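PDB 3DB0: Lin2891 protein from Listeria innocua, which probably binds FMN and may act as a pyridoxamine 5'-phosphate oxidase-like flavoprotein. Local coordinates for residues Ala12-His17 with Ala76-Asn81. Sequence-based numbering, arbitrary orientation.
Sequences AILEQH and AFLEIN
I13 overlaps L78 with both of its branches, setting helix 6-16 against the start of strand 77-86. Its CG1 lies anti to the carbonyl carbon (chi1 -67°), which leaves CG2 anti to the backbone N and 4.0 Å from L78 CG. The longer branch runs on past L78 to the strand backbone: I13 CD1 sits 3.9 Å from L78 CD2, 3.8 Å from the carbonyl oxygen A76 O and 4.1 Å from F77 CA. The side chains of I13 and L78 cross obliquely, and the fork of L78 is shared between two helix residues. L78 CD2 meets I13 CD1, while L78 CD1 lies between I13 CG2 and L14, reaching L14 CD2 at 3.8 Å, where the two leucines cross at about a right angle.

The axes of 12-16 and 77-81 run 99° apart, 9.0 Å at closest approach. L14 also touches L44, H39 and I68, so the helix packs against side chains of several strands of the antiparallel barrel, a fold in keeping with the FMN-binding clan. F77 turns away from the helix and meets Y34 of the third subunit edge-to-face.

The H17 ring folds back toward the helix: ND1 donates to I13 O over 2.7 Å, nearly straight at 164° and in the carbonyl plane on a lone pair, while H17 NE2 bonds to D71. H17 thereby ties I13 O to the loop that carries D71, while between 12-17 and 76-81 themselves the contact is apolar, implying that close fit and burial from water, rather than directional bonding, hold the two segments together.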
loop_
_atom_site.group_PDB
_atom_site.type_symbol
_atom_site.label_atom_id
_atom_site.label_comp_id
_atom_site.label_asym_id
_atom_site.label_seq_id
_atom_site.Cartn_x
_atom_site.Cartn_y
_atom_site.Cartn_z
ATOM N N ALA B 12 -9.552 12.947 -0.098
ATOM C CA ALA B 12 -9.066 12.277 1.110
ATOM C C ALA B 12 -8.972 10.775 0.826
ATOM O O ALA B 12 -7.975 10.117 1.147
ATOM C CB ALA B 12 -10.003 12.575 2.333
ATOM N N ILE B 13 -9.982 10.245 0.139
ATOM C CA ILE B 13 -10.004 8.819 -0.141
ATOM C C ILE B 13 -8.851 8.487 -1.148
ATOM O O ILE B 13 -8.127 7.487 -0.988
ATOM C CB ILE B 13 -11.356 8.373 -0.684
ATOM C CG1 ILE B 13 -12.482 8.498 0.362
ATOM C CG2 ILE B 13 -11.252 6.929 -1.146
ATOM C CD1 ILE B 13 -13.880 8.217 -0.183
ATOM N N LEU B 14 -8.665 9.363 -2.138
ATOM C CA LEU B 14 -7.581 9.188 -3.125
ATOM C C LEU B 14 -6.212 9.346 -2.463
ATOM O O LEU B 14 -5.264 8.702 -2.860
ATOM C CB LEU B 14 -7.680 10.199 -4.295
ATOM C CG LEU B 14 -8.887 10.043 -5.231
ATOM C CD1 LEU B 14 -8.956 11.125 -6.299
ATOM C CD2 LEU B 14 -8.878 8.593 -5.852
ATOM N N GLU B 15 -6.106 10.203 -1.453
ATOM C CA GLU B 15 -4.804 10.427 -0.848
ATOM C C GLU B 15 -4.366 9.244 -0.025
ATOM O O GLU B 15 -3.170 8.954 0.081
ATOM C CB GLU B 15 -4.806 11.715 -0.006
ATOM C CG GLU B 15 -5.147 12.944 -0.830
ATOM C CD GLU B 15 -5.357 14.177 -0.011
ATOM O OE1 GLU B 15 -5.593 14.038 1.208
ATOM O OE2 GLU B 15 -5.330 15.287 -0.596
ATOM N N GLN B 16 -5.350 8.515 0.484
ATOM C CA GLN B 16 -5.102 7.399 1.366
ATOM C C GLN B 16 -5.094 6.062 0.703
ATOM O O GLN B 16 -4.828 5.076 1.349
ATOM C CB GLN B 16 -6.131 7.445 2.475
ATOM C CG GLN B 16 -6.020 8.756 3.237
ATOM C CD GLN B 16 -7.330 9.198 3.840
ATOM O OE1 GLN B 16 -8.261 8.401 3.961
ATOM N NE2 GLN B 16 -7.426 10.485 4.190
ATOM N N HIS B 17 -5.364 6.014 -0.603
ATOM C CA HIS B 17 -5.377 4.727 -1.319
ATOM C C HIS B 17 -4.700 4.817 -2.684
ATOM O O HIS B 17 -4.985 5.690 -3.478
ATOM C CB HIS B 17 -6.810 4.211 -1.528
ATOM C CG HIS B 17 -7.572 4.057 -0.263
ATOM N ND1 HIS B 17 -8.215 5.110 0.352
ATOM C CD2 HIS B 17 -7.750 2.987 0.537
ATOM C CE1 HIS B 17 -8.771 4.684 1.469
ATOM N NE2 HIS B 17 -8.500 3.402 1.607
ATOM N N ALA B 76 -16.079 4.216 3.436
ATOM C CA ALA B 76 -16.692 5.014 2.368
ATOM C C ALA B 76 -15.657 4.854 1.246
ATOM O O ALA B 76 -14.437 4.868 1.484
ATOM C CB ALA B 76 -16.810 6.457 2.735
ATOM N N PHE B 77 -16.131 4.670 0.028
ATOM C CA PHE B 77 -15.238 4.472 -1.098
ATOM C C PHE B 77 -15.789 5.154 -2.318
ATOM O O PHE B 77 -16.867 5.738 -2.278
ATOM C CB PHE B 77 -14.941 2.993 -1.349
ATOM C CG PHE B 77 -16.129 2.189 -1.696
ATOM C CD1 PHE B 77 -16.955 1.699 -0.694
ATOM C CD2 PHE B 77 -16.452 1.939 -3.032
ATOM C CE1 PHE B 77 -18.089 0.974 -1.019
ATOM C CE2 PHE B 77 -17.580 1.228 -3.349
ATOM C CZ PHE B 77 -18.393 0.731 -2.340
ATOM N N LEU B 78 -15.023 5.090 -3.395
ATOM C CA LEU B 78 -15.372 5.762 -4.609
ATOM C C LEU B 78 -15.648 4.838 -5.761
ATOM O O LEU B 78 -14.958 3.832 -5.968
ATOM C CB LEU B 78 -14.211 6.698 -5.049
ATOM C CG LEU B 78 -13.776 7.815 -4.096
ATOM C CD1 LEU B 78 -12.438 8.491 -4.639
ATOM C CD2 LEU B 78 -14.940 8.767 -3.904
ATOM N N GLU B 79 -16.683 5.226 -6.501
ATOM C CA GLU B 79 -16.964 4.642 -7.799
ATOM C C GLU B 79 -16.750 5.771 -8.818
ATOM O O GLU B 79 -17.416 6.803 -8.788
ATOM C CB GLU B 79 -18.377 4.064 -7.874
ATOM C CG GLU B 79 -18.680 3.707 -9.269
ATOM C CD GLU B 79 -20.105 3.225 -9.526
ATOM O OE1 GLU B 79 -20.884 2.960 -8.596
ATOM O OE2 GLU B 79 -20.435 3.113 -10.713
ATOM N N ILE B 80 -15.774 5.589 -9.693
ATOM C CA ILE B 80 -15.386 6.577 -10.688
ATOM C C ILE B 80 -15.589 6.049 -12.132
ATOM O O ILE B 80 -14.991 5.058 -12.527
ATOM C CB ILE B 80 -13.889 6.898 -10.531
ATOM C CG1 ILE B 80 -13.598 7.449 -9.138
ATOM C CG2 ILE B 80 -13.410 7.868 -11.620
ATOM C CD1 ILE B 80 -12.147 7.653 -8.800
ATOM N N ASN B 81 -16.426 6.719 -12.922
ATOM C CA ASN B 81 -16.642 6.333 -14.332
ATOM C C ASN B 81 -15.980 7.418 -15.093
ATOM O O ASN B 81 -16.206 8.606 -14.830
ATOM C CB ASN B 81 -18.121 6.222 -14.662
ATOM C CG ASN B 81 -18.811 5.107 -13.848
ATOM O OD1 ASN B 81 -19.522 5.385 -12.888
ATOM N ND2 ASN B 81 -18.532 3.871 -14.178
#